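Transcriptional regulator (Streptococcus dysgalactiae, PDB 4YV9) binds DNA and SHP peptide pheromones as a quorum-sensing receptor, probably switching transcription of its target genes in response to the pheromone. Local coordinates at residues B[104-115]-B[143-154]; B[187-195]-B[204-212]. All coordinates share one frame; numbering follows the deposited sequence.

Contact 1: residues B[104-115]-B[143-154]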
loop_
_atom_site.group_PDB
_atom_site.type_symbol
_atom_site.label_atom_id
_atom_site.label_comp_id
_atom_site.label_asym_id
_atom_site.label_seq_id
_atom_site.Cartn_x
_atom_site.Cartn_y
_atom_site.Cartn_z
ATOM N N TYR B 104 -13.571 21.649 -7.390
ATOM C CA TYR B 104 -13.757 20.233 -7.093
ATOM C C TYR B 104 -13.607 19.945 -5.604
ATOM O O TYR B 104 -14.343 19.124 -5.056
ATOM C CB TYR B 104 -12.780 19.369 -7.889
ATOM C CG TYR B 104 -12.801 19.662 -9.369
ATOM C CD1 TYR B 104 -13.983 20.003 -10.008
ATOM C CD2 TYR B 104 -11.629 19.630 -10.119
ATOM C CE1 TYR B 104 -14.006 20.290 -11.350
ATOM C CE2 TYR B 104 -11.644 19.912 -11.460
ATOM C CZ TYR B 104 -12.831 20.240 -12.071
ATOM O OH TYR B 104 -12.848 20.528 -13.410
ATOM N N GLU B 105 -12.666 20.624 -4.957
ATOM C CA GLU B 105 -12.464 20.468 -3.521
ATOM C C GLU B 105 -13.697 20.907 -2.712
ATOM O O GLU B 105 -14.128 20.214 -1.798
ATOM C CB GLU B 105 -11.246 21.261 -3.053
ATOM C CG GLU B 105 -9.870 20.669 -3.455
ATOM C CD GLU B 105 -9.525 20.925 -4.901
ATOM O OE1 GLU B 105 -10.309 21.625 -5.578
ATOM O OE2 GLU B 105 -8.479 20.422 -5.370
ATOM N N SER B 106 -14.252 22.066 -3.028
ATOM C CA SER B 106 -15.378 22.544 -2.234
ATOM C C SER B 106 -16.589 21.691 -2.547
ATOM O O SER B 106 -17.370 21.395 -1.652
ATOM C CB SER B 106 -15.653 24.032 -2.470
ATOM O OG SER B 106 -15.875 24.317 -3.835
ATOM N N THR B 107 -16.733 21.270 -3.806
ATOM C CA THR B 107 -17.812 20.355 -4.171
ATOM C C THR B 107 -17.708 19.079 -3.333
ATOM O O THR B 107 -18.707 18.578 -2.826
ATOM C CB THR B 107 -17.801 19.998 -5.685
ATOM O OG1 THR B 107 -18.283 21.118 -6.447
ATOM C CG2 THR B 107 -18.708 18.796 -5.944
HETATM N N MSE B 108 -16.487 18.581 -3.162
HETATM C CA MSE B 108 -16.244 17.437 -2.293
HETATM C C MSE B 108 -16.487 17.710 -0.794
HETATM O O MSE B 108 -16.970 16.840 -0.064
HETATM C CB MSE B 108 -14.811 16.946 -2.480
HETATM C CG MSE B 108 -14.470 15.823 -1.564
HETATM SE SE MSE B 108 -12.582 15.248 -1.670
HETATM C CE MSE B 108 -12.573 14.400 0.045
ATOM N N ILE B 109 -16.115 18.897 -0.333
ATOM C CA ILE B 109 -16.350 19.279 1.067
ATOM C C ILE B 109 -17.850 19.339 1.366
ATOM O O ILE B 109 -18.302 18.900 2.427
ATOM C CB ILE B 109 -15.708 20.630 1.400
ATOM C CG1 ILE B 109 -14.190 20.528 1.282
ATOM C CG2 ILE B 109 -16.048 21.058 2.833
ATOM C CD1 ILE B 109 -13.482 21.864 1.349
ATOM N N LYS B 110 -18.616 19.862 0.412
ATOM C CA LYS B 110 -20.074 19.912 0.533
ATOM C C LYS B 110 -20.668 18.508 0.589
ATOM O O LYS B 110 -21.593 18.249 1.359
ATOM C CB LYS B 110 -20.694 20.694 -0.628
ATOM C CG LYS B 110 -20.283 22.165 -0.688
ATOM C CD LYS B 110 -21.055 22.914 -1.775
ATOM C CE LYS B 110 -20.492 24.306 -1.996
ATOM N NZ LYS B 110 -21.300 25.061 -3.001
ATOM N N ALA B 111 -20.140 17.607 -0.235
ATOM C CA ALA B 111 -20.615 16.223 -0.260
ATOM C C ALA B 111 -20.399 15.560 1.093
ATOM O O ALA B 111 -21.276 14.876 1.611
ATOM C CB ALA B 111 -19.906 15.424 -1.355
ATOM N N ILE B 112 -19.216 15.763 1.656
ATOM C CA ILE B 112 -18.874 15.152 2.936
ATOM C C ILE B 112 -19.688 15.775 4.046
ATOM O O ILE B 112 -20.248 15.078 4.893
ATOM C CB ILE B 112 -17.372 15.306 3.260
ATOM C CG1 ILE B 112 -16.545 14.437 2.328
ATOM C CG2 ILE B 112 -17.092 14.940 4.716
ATOM C CD1 ILE B 112 -15.119 14.916 2.178
ATOM N N LEU B 113 -19.748 17.101 4.029
ATOM C CA LEU B 113 -20.487 17.857 5.035
ATOM C C LEU B 113 -21.973 17.505 5.057
ATOM O O LEU B 113 -22.613 17.587 6.108
ATOM C CB LEU B 113 -20.310 19.359 4.798
ATOM C CG LEU B 113 -21.161 20.329 5.616
ATOM C CD1 LEU B 113 -20.896 20.145 7.089
ATOM C CD2 LEU B 113 -20.872 21.750 5.190
ATOM N N SER B 114 -22.524 17.122 3.905
ATOM C CA SER B 114 -23.940 16.752 3.823
ATOM C C SER B 114 -24.254 15.502 4.642
ATOM O O SER B 114 -25.411 15.260 4.991
ATOM C CB SER B 114 -24.363 16.517 2.374
ATOM O OG SER B 114 -23.744 15.352 1.863
ATOM N N SER B 115 -23.227 14.704 4.937
ATOM C CA SER B 115 -23.410 13.475 5.710
ATOM C C SER B 115 -23.555 13.722 7.205
ATOM O O SER B 115 -23.832 12.793 7.956
ATOM C CB SER B 115 -22.252 12.501 5.470
ATOM O OG SER B 115 -22.552 11.591 4.424
ATOM N N TYR B 143 -6.231 11.545 -6.481
ATOM C CA TYR B 143 -7.143 12.705 -6.532
ATOM C C TYR B 143 -8.517 12.360 -7.101
ATOM O O TYR B 143 -9.553 12.591 -6.458
ATOM C CB TYR B 143 -6.499 13.817 -7.372
ATOM C CG TYR B 143 -7.211 15.167 -7.423
ATOM C CD1 TYR B 143 -7.385 15.922 -6.272
ATOM C CD2 TYR B 143 -7.622 15.716 -8.640
ATOM C CE1 TYR B 143 -7.964 17.170 -6.320
ATOM C CE2 TYR B 143 -8.208 16.971 -8.697
ATOM C CZ TYR B 143 -8.380 17.687 -7.526
ATOM O OH TYR B 143 -8.956 18.938 -7.544
ATOM N N GLU B 144 -8.527 11.805 -8.309
ATOM C CA GLU B 144 -9.785 11.515 -8.986
ATOM C C GLU B 144 -10.555 10.424 -8.262
ATOM O O GLU B 144 -11.783 10.487 -8.164
ATOM C CB GLU B 144 -9.534 11.115 -10.450
ATOM C CG GLU B 144 -9.082 12.263 -11.344
ATOM C CD GLU B 144 -7.594 12.619 -11.185
ATOM O OE1 GLU B 144 -6.789 11.755 -10.773
ATOM O OE2 GLU B 144 -7.236 13.780 -11.466
ATOM N N ILE B 145 -9.834 9.434 -7.740
ATOM C CA ILE B 145 -10.450 8.325 -7.023
ATOM C C ILE B 145 -11.112 8.819 -5.732
ATOM O O ILE B 145 -12.241 8.442 -5.417
ATOM C CB ILE B 145 -9.401 7.214 -6.690
ATOM C CG1 ILE B 145 -8.829 6.598 -7.970
ATOM C CG2 ILE B 145 -10.024 6.119 -5.822
ATOM C CD1 ILE B 145 -7.540 5.799 -7.707
ATOM N N ILE B 146 -10.415 9.669 -4.988
ATOM C CA ILE B 146 -10.966 10.188 -3.730
ATOM C C ILE B 146 -12.147 11.141 -3.988
ATOM O O ILE B 146 -13.152 11.137 -3.261
ATOM C CB ILE B 146 -9.876 10.898 -2.914
ATOM C CG1 ILE B 146 -8.811 9.889 -2.462
ATOM C CG2 ILE B 146 -10.480 11.639 -1.698
ATOM C CD1 ILE B 146 -9.325 8.833 -1.533
ATOM N N LEU B 147 -12.037 11.956 -5.031
ATOM C CA LEU B 147 -13.152 12.816 -5.409
ATOM C C LEU B 147 -14.396 11.978 -5.706
ATOM O O LEU B 147 -15.465 12.232 -5.152
ATOM C CB LEU B 147 -12.787 13.675 -6.610
ATOM C CG LEU B 147 -11.893 14.883 -6.318
ATOM C CD1 LEU B 147 -11.430 15.494 -7.632
ATOM C CD2 LEU B 147 -12.659 15.920 -5.457
ATOM N N LEU B 148 -14.249 10.972 -6.563
ATOM C CA LEU B 148 -15.370 10.118 -6.934
ATOM C C LEU B 148 -15.956 9.415 -5.724
ATOM O O LEU B 148 -17.171 9.388 -5.545
ATOM C CB LEU B 148 -14.951 9.068 -7.972
ATOM C CG LEU B 148 -16.009 8.010 -8.297
ATOM C CD1 LEU B 148 -17.134 8.654 -9.066
ATOM C CD2 LEU B 148 -15.426 6.844 -9.092
ATOM N N GLY B 149 -15.083 8.849 -4.899
ATOM C CA GLY B 149 -15.512 8.111 -3.728
ATOM C C GLY B 149 -16.353 8.978 -2.810
ATOM O O GLY B 149 -17.401 8.555 -2.342
ATOM N N ASN B 150 -15.921 10.212 -2.582
ATOM C CA ASN B 150 -16.606 11.045 -1.606
ATOM C C ASN B 150 -17.806 11.818 -2.168
ATOM O O ASN B 150 -18.612 12.333 -1.407
ATOM C CB ASN B 150 -15.603 11.995 -0.954
ATOM C CG ASN B 150 -14.723 11.283 0.061
ATOM O OD1 ASN B 150 -15.214 10.550 0.914
ATOM N ND2 ASN B 150 -13.431 11.490 -0.030
ATOM N N CYS B 151 -17.945 11.869 -3.489
ATOM C CA CYS B 151 -19.078 12.570 -4.099
ATOM C C CYS B 151 -20.135 11.622 -4.664
ATOM O O CYS B 151 -21.135 12.076 -5.218
ATOM C CB CYS B 151 -18.589 13.505 -5.209
ATOM S SG CYS B 151 -17.602 14.878 -4.572
ATOM N N SER B 152 -19.916 10.316 -4.512
ATOM C CA SER B 152 -20.747 9.298 -5.168
ATOM C C SER B 152 -22.230 9.401 -4.827
ATOM O O SER B 152 -23.094 9.070 -5.645
ATOM C CB SER B 152 -20.242 7.895 -4.814
ATOM O OG SER B 152 -19.013 7.623 -5.489
ATOM N N ARG B 153 -22.539 9.853 -3.621
ATOM C CA ARG B 153 -23.946 9.933 -3.225
ATOM C C ARG B 153 -24.726 10.969 -4.028
ATOM O O ARG B 153 -25.956 10.994 -3.988
ATOM C CB ARG B 153 -24.065 10.238 -1.736
ATOM C CG ARG B 153 -24.235 9.001 -0.864
ATOM C CD ARG B 153 -24.264 9.428 0.577
ATOM N NE ARG B 153 -23.185 10.385 0.780
ATOM C CZ ARG B 153 -23.299 11.526 1.448
ATOM N NH1 ARG B 153 -24.466 11.874 2.003
ATOM N NH2 ARG B 153 -22.235 12.321 1.548
ATOM N N PHE B 154 -24.019 11.830 -4.752
ATOM C CA PHE B 154 -24.694 12.886 -5.489
ATOM C C PHE B 154 -24.578 12.726 -7.001
ATOM O O PHE B 154 -24.999 13.604 -7.747
ATOM C CB PHE B 154 -24.156 14.237 -5.040
ATOM C CG PHE B 154 -24.399 14.509 -3.583
ATOM C CD1 PHE B 154 -25.618 15.019 -3.159
ATOM C CD2 PHE B 154 -23.427 14.219 -2.638
ATOM C CE1 PHE B 154 -25.857 15.258 -1.816
ATOM C CE2 PHE B 154 -23.654 14.454 -1.295
ATOM C CZ PHE B 154 -24.873 14.977 -0.882
#
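Y143 donates its hydroxyl proton to E105, with OH 2.7 Å from OE2, and this bond ties the N-terminal part of 104-115 to 143-154. The hydroxyl meets OE2 from above the carboxylate plane, 49° out of it, with the planes of ring and carboxylate inclined to each other. Y143 reaches the glutamate because CG lies anti to its backbone N (chi1 -173°); the same hydroxyl comes in at the edge of the Y104 ring. N56 of the second subunit packs on both E105 and Y143.

At the far end A111 O takes a weak bond from R153 NH2, 2.7 Å away. It also accepts one from S114 OG, whose 2.5 Å is shorter than usual. Beside it the F154 ring turns its edge to S114 OG and brings CE2 within 3.7 Å of A111 CA.

Between these polar ends M108, a selenomethionine, is a knob in the hole formed by I146, L147, N150 and C151. Its chain runs extended, putting SE 3.8 Å from L147 CD2 and CE toward I146 CG2 and N150. N150 ND2 is hydrogen-bonded to the backbone of the bound peptide. C151 SG rests 4.0 Å from A111 CB.

Over these segments the helix axes approach to 9.1 Å and cross at 35°, as same-direction helices of the alpha-helical repeat domain. Helix 124-136 links them in the chain and packs on both, and helix 72-85 touches E105, M108, I112 and I146.

Contact 2: residues B[187-195]-B[204-212]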
loop_
_atom_site.group_PDB
_atom_site.type_symbol
_atom_site.label_atom_id
_atom_site.label_comp_id
_atom_site.label_asym_id
_atom_site.label_seq_id
_atom_site.Cartn_x
_atom_site.Cartn_y
_atom_site.Cartn_z
ATOM N N LEU B 187 -14.046 1.008 -4.181
ATOM C CA LEU B 187 -15.096 1.771 -4.858
ATOM C C LEU B 187 -15.875 0.929 -5.872
ATOM O O LEU B 187 -17.044 1.206 -6.144
ATOM C CB LEU B 187 -14.504 2.998 -5.554
ATOM C CG LEU B 187 -13.994 4.129 -4.652
ATOM C CD1 LEU B 187 -13.828 5.383 -5.488
ATOM C CD2 LEU B 187 -14.932 4.393 -3.467
ATOM N N SER B 188 -15.229 -0.087 -6.445
ATOM C CA SER B 188 -15.921 -0.985 -7.364
ATOM C C SER B 188 -16.949 -1.799 -6.592
ATOM O O SER B 188 -18.083 -1.972 -7.046
ATOM C CB SER B 188 -14.942 -1.918 -8.093
ATOM O OG SER B 188 -14.022 -1.178 -8.878
ATOM N N ILE B 189 -16.546 -2.300 -5.430
ATOM C CA ILE B 189 -17.470 -3.014 -4.555
ATOM C C ILE B 189 -18.643 -2.111 -4.139
ATOM O O ILE B 189 -19.794 -2.552 -4.129
ATOM C CB ILE B 189 -16.742 -3.565 -3.310
ATOM C CG1 ILE B 189 -15.745 -4.656 -3.737
ATOM C CG2 ILE B 189 -17.751 -4.114 -2.288
ATOM C CD1 ILE B 189 -14.835 -5.140 -2.636
ATOM N N ASN B 190 -18.348 -0.851 -3.824
ATOM C CA ASN B 190 -19.375 0.143 -3.492
ATOM C C ASN B 190 -20.388 0.285 -4.629
ATOM O O ASN B 190 -21.590 0.355 -4.400
ATOM C CB ASN B 190 -18.727 1.502 -3.176
ATOM C CG ASN B 190 -19.733 2.537 -2.658
ATOM O OD1 ASN B 190 -20.306 2.375 -1.583
ATOM N ND2 ASN B 190 -19.927 3.613 -3.415
ATOM N N CYS B 191 -19.903 0.309 -5.864
ATOM C CA CYS B 191 -20.815 0.413 -6.993
ATOM C C CYS B 191 -21.626 -0.868 -7.151
ATOM O O CYS B 191 -22.813 -0.818 -7.475
ATOM C CB CYS B 191 -20.063 0.714 -8.292
ATOM S SG CYS B 191 -21.156 1.297 -9.613
ATOM N N LEU B 192 -20.976 -2.009 -6.931
ATOM C CA LEU B 192 -21.644 -3.304 -7.016
ATOM C C LEU B 192 -22.810 -3.383 -6.032
ATOM O O LEU B 192 -23.874 -3.903 -6.353
ATOM C CB LEU B 192 -20.646 -4.439 -6.757
ATOM C CG LEU B 192 -21.227 -5.851 -6.614
ATOM C CD1 LEU B 192 -22.077 -6.241 -7.829
ATOM C CD2 LEU B 192 -20.137 -6.885 -6.375
ATOM N N ILE B 193 -22.603 -2.851 -4.835
ATOM C CA ILE B 193 -23.670 -2.799 -3.827
ATOM C C ILE B 193 -24.911 -2.053 -4.344
ATOM O O ILE B 193 -26.042 -2.534 -4.202
ATOM C CB ILE B 193 -23.151 -2.145 -2.521
ATOM C CG1 ILE B 193 -22.336 -3.165 -1.732
ATOM C CG2 ILE B 193 -24.297 -1.619 -1.666
ATOM C CD1 ILE B 193 -21.422 -2.547 -0.681
ATOM N N ILE B 194 -24.688 -0.898 -4.966
ATOM C CA ILE B 194 -25.772 -0.089 -5.518
ATOM C C ILE B 194 -26.445 -0.788 -6.694
ATOM O O ILE B 194 -27.668 -0.758 -6.839
ATOM C CB ILE B 194 -25.252 1.291 -5.964
ATOM C CG1 ILE B 194 -24.607 2.014 -4.783
ATOM C CG2 ILE B 194 -26.372 2.127 -6.548
ATOM C CD1 ILE B 194 -24.054 3.377 -5.125
ATOM N N SER B 195 -25.635 -1.431 -7.525
ATOM C CA SER B 195 -26.131 -2.129 -8.700
ATOM C C SER B 195 -27.045 -3.276 -8.313
ATOM O O SER B 195 -28.063 -3.520 -8.964
ATOM C CB SER B 195 -24.964 -2.651 -9.539
ATOM O OG SER B 195 -24.288 -1.571 -10.149
ATOM N N SER B 204 -24.037 -5.525 -12.257
ATOM C CA SER B 204 -23.513 -6.361 -11.180
ATOM C C SER B 204 -22.539 -7.413 -11.718
ATOM O O SER B 204 -21.440 -7.574 -11.196
ATOM C CB SER B 204 -24.654 -7.049 -10.426
ATOM O OG SER B 204 -25.531 -6.093 -9.874
ATOM N N HIS B 205 -22.953 -8.112 -12.771
ATOM C CA HIS B 205 -22.137 -9.161 -13.374
ATOM C C HIS B 205 -20.793 -8.626 -13.862
ATOM O O HIS B 205 -19.751 -9.203 -13.553
ATOM C CB HIS B 205 -22.879 -9.828 -14.529
ATOM C CG HIS B 205 -22.110 -10.939 -15.164
ATOM N ND1 HIS B 205 -21.233 -10.739 -16.206
ATOM C CD2 HIS B 205 -22.061 -12.265 -14.881
ATOM C CE1 HIS B 205 -20.686 -11.892 -16.551
ATOM N NE2 HIS B 205 -21.177 -12.833 -15.762
ATOM N N TYR B 206 -20.821 -7.535 -14.623
ATOM C CA TYR B 206 -19.590 -6.843 -15.015
ATOM C C TYR B 206 -18.676 -6.554 -13.816
ATOM O O TYR B 206 -17.487 -6.844 -13.860
ATOM C CB TYR B 206 -19.917 -5.532 -15.751
ATOM C CG TYR B 206 -18.706 -4.639 -16.021
ATOM C CD1 TYR B 206 -18.251 -3.739 -15.061
ATOM C CD2 TYR B 206 -18.030 -4.694 -17.236
ATOM C CE1 TYR B 206 -17.150 -2.928 -15.296
ATOM C CE2 TYR B 206 -16.927 -3.882 -17.487
ATOM C CZ TYR B 206 -16.493 -3.000 -16.509
ATOM O OH TYR B 206 -15.400 -2.190 -16.728
ATOM N N LEU B 207 -19.236 -5.978 -12.749
ATOM C CA LEU B 207 -18.441 -5.534 -11.610
ATOM C C LEU B 207 -17.819 -6.689 -10.837
ATOM O O LEU B 207 -16.695 -6.592 -10.351
ATOM C CB LEU B 207 -19.298 -4.688 -10.658
ATOM C CG LEU B 207 -19.572 -3.280 -11.168
ATOM C CD1 LEU B 207 -20.688 -2.606 -10.372
ATOM C CD2 LEU B 207 -18.293 -2.462 -11.125
ATOM N N ILE B 208 -18.571 -7.772 -10.724
ATOM C CA ILE B 208 -18.112 -8.987 -10.072
ATOM C C ILE B 208 -16.885 -9.554 -10.787
ATOM O O ILE B 208 -15.886 -9.902 -10.156
ATOM C CB ILE B 208 -19.251 -10.033 -10.042
ATOM C CG1 ILE B 208 -20.269 -9.653 -8.965
ATOM C CG2 ILE B 208 -18.709 -11.433 -9.818
ATOM C CD1 ILE B 208 -21.657 -10.259 -9.210
ATOM N N GLU B 209 -16.961 -9.622 -12.109
ATOM C CA GLU B 209 -15.823 -10.072 -12.913
ATOM C C GLU B 209 -14.595 -9.158 -12.722
ATOM O O GLU B 209 -13.487 -9.649 -12.520
ATOM C CB GLU B 209 -16.225 -10.150 -14.387
ATOM C CG GLU B 209 -15.119 -10.588 -15.318
ATOM C CD GLU B 209 -14.305 -9.421 -15.853
ATOM O OE1 GLU B 209 -14.767 -8.266 -15.732
ATOM O OE2 GLU B 209 -13.208 -9.667 -16.383
ATOM N N LYS B 210 -14.796 -7.840 -12.771
ATOM C CA LYS B 210 -13.710 -6.882 -12.532
ATOM C C LYS B 210 -13.120 -7.019 -11.129
ATOM O O LYS B 210 -11.907 -7.022 -10.962
ATOM C CB LYS B 210 -14.184 -5.440 -12.727
ATOM C CG LYS B 210 -14.759 -5.131 -14.096
ATOM C CD LYS B 210 -13.745 -5.369 -15.213
ATOM C CE LYS B 210 -12.556 -4.443 -15.131
ATOM N NZ LYS B 210 -11.618 -4.719 -16.290
ATOM N N ILE B 211 -13.979 -7.122 -10.119
ATOM C CA ILE B 211 -13.502 -7.224 -8.742
ATOM C C ILE B 211 -12.697 -8.510 -8.555
ATOM O O ILE B 211 -11.658 -8.505 -7.914
ATOM C CB ILE B 211 -14.663 -7.158 -7.734
ATOM C CG1 ILE B 211 -15.230 -5.730 -7.677
ATOM C CG2 ILE B 211 -14.190 -7.561 -6.338
ATOM C CD1 ILE B 211 -16.684 -5.652 -7.123
ATOM N N GLU B 212 -13.163 -9.606 -9.139
ATOM C CA GLU B 212 -12.431 -10.862 -9.039
ATOM C C GLU B 212 -11.047 -10.707 -9.650
ATOM O O GLU B 212 -10.062 -11.229 -9.114
ATOM C CB GLU B 212 -13.186 -11.995 -9.732
ATOM C CG GLU B 212 -14.437 -12.417 -9.001
ATOM C CD GLU B 212 -15.273 -13.407 -9.794
ATOM O OE1 GLU B 212 -15.053 -13.545 -11.019
ATOM O OE2 GLU B 212 -16.146 -14.050 -9.180
#
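L192 and L207 interlock across the two helices, each a knob in a hole of the other. L192 enters among S204, L207, I208 and I211, and its two methyls divide the work. L192 CD1 settles over the backbone of S204, 3.6 Å from S204 CA, whereas L192 CD2 goes toward the next turn, 3.8 Å from I208 CG1 and 3.7 Å from I211 CD1. A chi1 of 172° swings the leucine branch away from its own backbone N and into this hole. L207 answers with CD1, which presses between C191 and L192 close to the main chain, 3.5 Å from L192 N. The hole that receives it is made by S188, C191, L192 and S195.

Helices 179-197 and 201-215 are joined by a short turn and run antiparallel at 156°, their axes 9.3 Å apart over these segments. This is a helical hairpin of the kind from which TPR-like domains are built, consistent with the TPR-like fold of the Rgg C-terminal domain.

I211 extends the apolar seam toward the open end of the hairpin. Its CD1 lies 3.7 Å from I189 CG1, the two side chains crossing at about a right angle, and its CG1 packs on S188 CB. Near the turn, S195 CB meets S204 OG at 3.5 Å. No hydrogen bond joins the segments: S188 and S204 bond to the carbonyls of V184 and Y200, and S195 OG to Y157 OH. On the flank of L192 and I208, helix 221-236 contributes V230 and Y234.

Overall arrangement
Both contacts are buried pairings of helices within the C-terminal domain of the Rgg family. Contact 1 lies deeper, its centre about 13 Å from the centre of the chain, against about 17 Å for contact 2. They use four different helices and meet directly: L187 CD1 of contact 2 packs against I145 O and G149 CA of contact 1, although their centres are about 20 Å apart. Contact 1 joins helices running in similar directions with a third between them in sequence, and combines an apolar middle with polar ends; contact 2 joins consecutive antiparallel helices by apolar packing. The bound peptide touches both: both pack on its modified side chains, and contact 1 adds a hydrogen bond from N150 ND2 to its backbone.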